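Local coordinates for protein beta-lactamase II (Erythrobacter litoralis, PDB 6V72) that probably hydrolyses beta-lactam antibiotics to substituted beta-amino acids, as a zinc-dependent class B metallo-beta-lactamase of the periplasm, at residues H37-S51 with D66-V78. Numbering follows the deposited sequence. Where two conformers were deposited one is given.
Sequences HTTYLDLMGFGPIPS and DTAWTDEQTEQIV. With CA (calcium ion), chain C; FMT (formic acid), chain J.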
loop_
_atom_site.group_PDB
_atom_site.type_symbol
_atom_site.label_atom_id
_atom_site.label_comp_id
_atom_site.label_asym_id
_atom_site.label_seq_id
_atom_site.Cartn_x
_atom_site.Cartn_y
_atom_site.Cartn_z
ATOM N N HIS A 37 13.232 -12.361 16.708
ATOM C CA HIS A 37 12.058 -13.215 16.756
ATOM C C HIS A 37 11.185 -12.930 15.547
ATOM O O HIS A 37 10.966 -11.768 15.183
ATOM C CB HIS A 37 11.260 -13.068 18.071
ATOM C CG HIS A 37 10.716 -11.692 18.373
ATOM N ND1 HIS A 37 9.521 -11.229 17.855
ATOM C CD2 HIS A 37 11.147 -10.734 19.233
ATOM C CE1 HIS A 37 9.277 -10.020 18.330
ATOM N NE2 HIS A 37 10.242 -9.701 19.179
ATOM N N THR A 38 10.680 -13.994 14.934
ATOM C CA THR A 38 9.790 -13.883 13.786
ATOM C C THR A 38 8.552 -14.724 14.033
ATOM O O THR A 38 8.656 -15.895 14.425
ATOM C CB THR A 38 10.480 -14.335 12.494
ATOM O OG1 THR A 38 11.645 -13.534 12.291
ATOM C CG2 THR A 38 9.547 -14.189 11.274
ATOM N N THR A 39 7.391 -14.133 13.781
ATOM C CA THR A 39 6.131 -14.849 13.824
ATOM C C THR A 39 5.323 -14.518 12.579
ATOM O O THR A 39 5.592 -13.542 11.875
ATOM C CB THR A 39 5.328 -14.504 15.081
ATOM O OG1 THR A 39 5.223 -13.076 15.218
ATOM C CG2 THR A 39 5.963 -15.131 16.336
ATOM N N TYR A 40 4.310 -15.329 12.320
ATOM C CA TYR A 40 3.583 -15.226 11.064
ATOM C C TYR A 40 2.094 -15.092 11.316
ATOM O O TYR A 40 1.538 -15.634 12.280
ATOM C CB TYR A 40 3.833 -16.441 10.143
ATOM C CG TYR A 40 5.278 -16.555 9.747
ATOM C CD1 TYR A 40 6.188 -17.244 10.548
ATOM C CD2 TYR A 40 5.756 -15.937 8.596
ATOM C CE1 TYR A 40 7.520 -17.332 10.198
ATOM C CE2 TYR A 40 7.090 -16.022 8.236
ATOM C CZ TYR A 40 7.967 -16.720 9.041
ATOM O OH TYR A 40 9.300 -16.813 8.698
ATOM N N LEU A 41 1.455 -14.361 10.420
ATOM C CA LEU A 41 0.018 -14.207 10.459
ATOM C C LEU A 41 -0.517 -14.488 9.069
ATOM O O LEU A 41 0.024 -13.984 8.082
ATOM C CB LEU A 41 -0.346 -12.799 10.921
ATOM C CG LEU A 41 -1.836 -12.546 10.963
ATOM C CD1 LEU A 41 -2.353 -13.159 12.249
ATOM C CD2 LEU A 41 -2.071 -11.063 10.964
ATOM N N ASP A 42 -1.566 -15.297 8.996
ATOM C CA ASP A 42 -2.270 -15.580 7.751
ATOM C C ASP A 42 -3.771 -15.460 8.033
ATOM O O ASP A 42 -4.492 -16.459 8.045
ATOM C CB ASP A 42 -1.905 -16.965 7.223
ATOM C CG ASP A 42 -2.350 -17.176 5.796
ATOM O OD1 ASP A 42 -1.973 -18.212 5.203
ATOM O OD2 ASP A 42 -3.060 -16.300 5.263
ATOM N N LEU A 43 -4.238 -14.228 8.269
ATOM C CA LEU A 43 -5.596 -14.048 8.785
ATOM C C LEU A 43 -6.656 -14.317 7.719
ATOM O O LEU A 43 -7.670 -14.967 8.001
ATOM C CB LEU A 43 -5.774 -12.641 9.361
ATOM C CG LEU A 43 -5.462 -12.488 10.853
ATOM C CD1 LEU A 43 -5.988 -11.173 11.421
ATOM C CD2 LEU A 43 -5.978 -13.686 11.653
HETATM N N MSE A 44 -6.460 -13.821 6.503
HETATM C CA MSE A 44 -7.491 -13.981 5.484
HETATM C C MSE A 44 -7.183 -15.122 4.522
HETATM O O MSE A 44 -7.885 -15.319 3.532
HETATM C CB MSE A 44 -7.692 -12.668 4.722
HETATM C CG MSE A 44 -8.002 -11.492 5.632
HETATM SE SE MSE A 44 -9.923 -11.370 6.025
HETATM C CE MSE A 44 -10.656 -11.688 4.258
ATOM N N GLY A 45 -6.141 -15.886 4.831
ATOM C CA GLY A 45 -5.766 -17.022 4.020
ATOM C C GLY A 45 -4.890 -16.709 2.831
ATOM O O GLY A 45 -4.670 -17.595 1.999
ATOM N N PHE A 46 -4.369 -15.484 2.727
ATOM C CA PHE A 46 -3.616 -15.073 1.547
ATOM C C PHE A 46 -2.147 -15.478 1.596
ATOM O O PHE A 46 -1.445 -15.322 0.591
ATOM C CB PHE A 46 -3.709 -13.554 1.362
ATOM C CG PHE A 46 -5.116 -13.023 1.332
ATOM C CD1 PHE A 46 -6.175 -13.819 0.928
ATOM C CD2 PHE A 46 -5.376 -11.713 1.697
ATOM C CE1 PHE A 46 -7.474 -13.319 0.896
ATOM C CE2 PHE A 46 -6.670 -11.207 1.665
ATOM C CZ PHE A 46 -7.720 -12.010 1.263
ATOM N N GLY A 47 -1.665 -15.984 2.726
ATOM C CA GLY A 47 -0.281 -16.371 2.860
ATOM C C GLY A 47 0.312 -15.796 4.127
ATOM O O GLY A 47 -0.095 -14.729 4.591
ATOM N N PRO A 48 1.281 -16.493 4.720
ATOM C CA PRO A 48 1.838 -16.031 6.004
ATOM C C PRO A 48 2.745 -14.820 5.819
ATOM O O PRO A 48 3.659 -14.836 4.995
ATOM C CB PRO A 48 2.626 -17.249 6.510
ATOM C CG PRO A 48 3.003 -17.995 5.251
ATOM C CD PRO A 48 1.852 -17.786 4.292
ATOM N N ILE A 49 2.493 -13.782 6.607
ATOM C CA ILE A 49 3.262 -12.539 6.590
ATOM C C ILE A 49 4.112 -12.496 7.852
ATOM O O ILE A 49 3.580 -12.699 8.950
ATOM C CB ILE A 49 2.350 -11.300 6.520
ATOM C CG1 ILE A 49 1.454 -11.356 5.278
ATOM C CG2 ILE A 49 3.179 -10.009 6.545
ATOM C CD1 ILE A 49 0.872 -10.012 4.896
ATOM N N PRO A 50 5.411 -12.234 7.751
ATOM C CA PRO A 50 6.242 -12.196 8.954
ATOM C C PRO A 50 6.128 -10.879 9.703
ATOM O O PRO A 50 5.911 -9.815 9.122
ATOM C CB PRO A 50 7.664 -12.366 8.401
ATOM C CG PRO A 50 7.573 -11.693 7.022
ATOM C CD PRO A 50 6.195 -12.035 6.511
ATOM N N SER A 51 6.274 -10.976 11.024
ATOM C CA SER A 51 6.562 -9.830 11.872
ATOM C C SER A 51 7.818 -10.151 12.662
ATOM O O SER A 51 7.911 -11.240 13.254
ATOM C CB SER A 51 5.383 -9.498 12.812
ATOM O OG SER A 51 5.659 -8.305 13.541
ATOM N N ASP A 66 9.523 -5.000 20.349
ATOM C CA ASP A 66 8.250 -5.334 19.706
ATOM C C ASP A 66 7.679 -6.681 20.141
ATOM O O ASP A 66 8.407 -7.627 20.480
ATOM C CB ASP A 66 8.363 -5.248 18.176
ATOM C CG ASP A 66 8.321 -3.802 17.695
ATOM O OD1 ASP A 66 7.675 -2.986 18.391
ATOM O OD2 ASP A 66 8.917 -3.468 16.650
ATOM N N THR A 67 6.357 -6.755 20.158
ATOM C CA THR A 67 5.681 -8.007 20.430
ATOM C C THR A 67 5.579 -8.831 19.145
ATOM O O THR A 67 5.918 -8.373 18.048
ATOM C CB THR A 67 4.290 -7.754 21.007
ATOM O OG1 THR A 67 3.456 -7.171 20.004
ATOM C CG2 THR A 67 4.344 -6.836 22.243
ATOM N N ALA A 68 5.122 -10.071 19.291
ATOM C CA ALA A 68 4.735 -10.868 18.136
ATOM C C ALA A 68 3.349 -10.448 17.662
ATOM O O ALA A 68 2.742 -9.526 18.204
ATOM C CB ALA A 68 4.762 -12.351 18.487
ATOM N N TRP A 69 2.835 -11.136 16.635
ATOM C CA TRP A 69 1.501 -10.816 16.139
ATOM C C TRP A 69 0.444 -11.005 17.217
ATOM O O TRP A 69 -0.536 -10.253 17.272
ATOM C CB TRP A 69 1.138 -11.695 14.947
ATOM C CG TRP A 69 1.778 -11.368 13.622
ATOM C CD1 TRP A 69 2.706 -12.118 12.963
ATOM C CD2 TRP A 69 1.471 -10.266 12.753
ATOM N NE1 TRP A 69 3.016 -11.549 11.757
ATOM C CE2 TRP A 69 2.274 -10.411 11.598
ATOM C CE3 TRP A 69 0.609 -9.172 12.841
ATOM C CZ2 TRP A 69 2.243 -9.499 10.548
ATOM C CZ3 TRP A 69 0.575 -8.273 11.787
ATOM C CH2 TRP A 69 1.392 -8.440 10.667
ATOM N N THR A 70 0.593 -12.026 18.063
ATOM C CA THR A 70 -0.483 -12.390 18.981
ATOM C C THR A 70 0.033 -12.462 20.410
ATOM O O THR A 70 1.242 -12.554 20.652
ATOM C CB THR A 70 -1.129 -13.734 18.620
ATOM O OG1 THR A 70 -0.204 -14.795 18.854
ATOM C CG2 THR A 70 -1.552 -13.753 17.162
ATOM N N ASP A 71 -0.919 -12.424 21.351
ATOM C CA ASP A 71 -0.618 -12.679 22.760
ATOM C C ASP A 71 0.041 -14.036 22.958
ATOM O O ASP A 71 1.043 -14.144 23.676
ATOM C CB ASP A 71 -1.885 -12.574 23.617
ATOM C CG ASP A 71 -3.149 -13.189 22.960
ATOM O OD1 ASP A 71 -3.083 -14.047 22.033
ATOM O OD2 ASP A 71 -4.247 -12.795 23.409
ATOM N N GLU A 72 -0.504 -15.087 22.338
ATOM C CA GLU A 72 0.056 -16.420 22.553
ATOM C C GLU A 72 1.494 -16.501 22.055
ATOM O O GLU A 72 2.356 -17.125 22.689
ATOM C CB GLU A 72 -0.797 -17.481 21.854
ATOM C CG GLU A 72 -2.185 -17.602 22.420
ATOM C CD GLU A 72 -2.149 -17.892 23.904
ATOM O OE1 GLU A 72 -1.505 -18.896 24.299
ATOM O OE2 GLU A 72 -2.722 -17.092 24.668
ATOM N N GLN A 73 1.774 -15.865 20.920
ATOM C CA GLN A 73 3.143 -15.877 20.432
ATOM C C GLN A 73 4.042 -15.051 21.338
ATOM O O GLN A 73 5.208 -15.406 21.563
ATOM C CB GLN A 73 3.200 -15.338 19.003
ATOM C CG GLN A 73 2.600 -16.252 17.947
ATOM C CD GLN A 73 2.245 -15.482 16.684
ATOM O OE1 GLN A 73 2.305 -14.251 16.654
ATOM N NE2 GLN A 73 1.892 -16.207 15.628
ATOM N N THR A 74 3.536 -13.917 21.817
ATOM C CA THR A 74 4.352 -13.077 22.679
ATOM C C THR A 74 4.683 -13.815 23.971
ATOM O O THR A 74 5.813 -13.745 24.469
ATOM C CB THR A 74 3.628 -11.755 22.943
ATOM O OG1 THR A 74 3.418 -11.101 21.680
ATOM C CG2 THR A 74 4.459 -10.835 23.812
ATOM N N GLU A 75 3.722 -14.580 24.490
ATOM C CA GLU A 75 3.989 -15.414 25.660
ATOM C C GLU A 75 5.115 -16.407 25.376
ATOM O O GLU A 75 5.942 -16.699 26.257
ATOM C CB GLU A 75 2.703 -16.159 26.076
ATOM C CG GLU A 75 1.641 -15.257 26.667
ATOM C CD GLU A 75 0.241 -15.881 26.673
ATOM O OE1 GLU A 75 0.091 -17.068 26.328
ATOM O OE2 GLU A 75 -0.721 -15.165 26.991
ATOM N N GLN A 76 5.175 -16.930 24.148
ATOM C CA GLN A 76 6.240 -17.875 23.826
ATOM C C GLN A 76 7.602 -17.199 23.800
ATOM O O GLN A 76 8.593 -17.797 24.223
ATOM C CB GLN A 76 5.945 -18.581 22.504
ATOM C CG GLN A 76 4.769 -19.532 22.662
ATOM C CD GLN A 76 4.390 -20.274 21.401
ATOM O OE1 GLN A 76 4.668 -19.829 20.292
ATOM N NE2 GLN A 76 3.731 -21.430 21.575
ATOM N N ILE A 77 7.681 -15.947 23.318
ATOM C CA ILE A 77 8.958 -15.234 23.366
ATOM C C ILE A 77 9.406 -15.055 24.807
ATOM O O ILE A 77 10.573 -15.282 25.148
ATOM C CB ILE A 77 8.855 -13.876 22.647
ATOM C CG1 ILE A 77 8.496 -14.058 21.182
ATOM C CG2 ILE A 77 10.176 -13.128 22.739
ATOM C CD1 ILE A 77 8.086 -12.740 20.503
ATOM N N VAL A 78 8.476 -14.648 25.679
ATOM C CA VAL A 78 8.801 -14.448 27.085
ATOM C C VAL A 78 9.269 -15.757 27.709
ATOM O O VAL A 78 10.222 -15.785 28.501
ATOM C CB VAL A 78 7.578 -13.850 27.813
ATOM C CG1 VAL A 78 7.805 -13.802 29.324
ATOM C CG2 VAL A 78 7.294 -12.428 27.275
HETATM CA CA CA C . -0.054 -19.421 26.118
HETATM C C FMT J . 12.005 -12.308 8.075
HETATM O O1 FMT J . 11.113 -11.480 7.925
HETATM O O2 FMT J . 12.246 -12.892 9.127
HETATM O O HOH W 1 7.022 -8.870 15.673
HETATM O O HOH W 2 1.737 -19.182 24.561
HETATM O O HOH W 3 1.257 -19.411 28.037
#
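Strand 37-41, hydrogen-bonded to 49-51 in an antiparallel beta-hairpin, runs almost antiparallel to helix 71-78, the axes of strand and helix 163° apart in direction and 10.0 Å at closest approach, and W69, just ahead of the helix, reaches across both strands. This is sheet-on-helix packing in the metallo-beta-lactamase fold. The W69 indole is held between the CB atoms of L41 and S51, one from each strand, in CH-pi contacts on opposite faces, L41 CB 3.5 Å from the five-membered-ring centroid. Its edge is fixed by NE1, which donates to I49 O at 3.1 Å (N-H...O 135°), the oxygen tilted out of the ring plane; a weak second bond goes to T39 O. L41 N and W69 NE1 reach I49 O from opposite faces of its carbonyl plane, so a strand-pairing carbonyl also holds the indole. P50 O accepts from ND1 of H226, a zinc ligand in a structure of this protein, though no zinc is bound to this chain here. T70 and Q73 form a capping box: Q73 N donates to T70 OG1 at the N-cap, and T70 N returns a weak bond to Q73 OE1. Q73 NE2 adds a weak bond to Y40 O and also bonds E24. T39, with OG1 wedged between its backbone N and carbonyl carbon (chi1 51°), turns that oxygen to a weak bond from W69 N. A water bridges S51 OG and T67 O. Farther along the helix, I77 CD1 lies nearly above the H37 imidazole centre, while H37 NE2, also bonded to V65 O, reaches D66 O at 3.1 Å, a weak, bent bond.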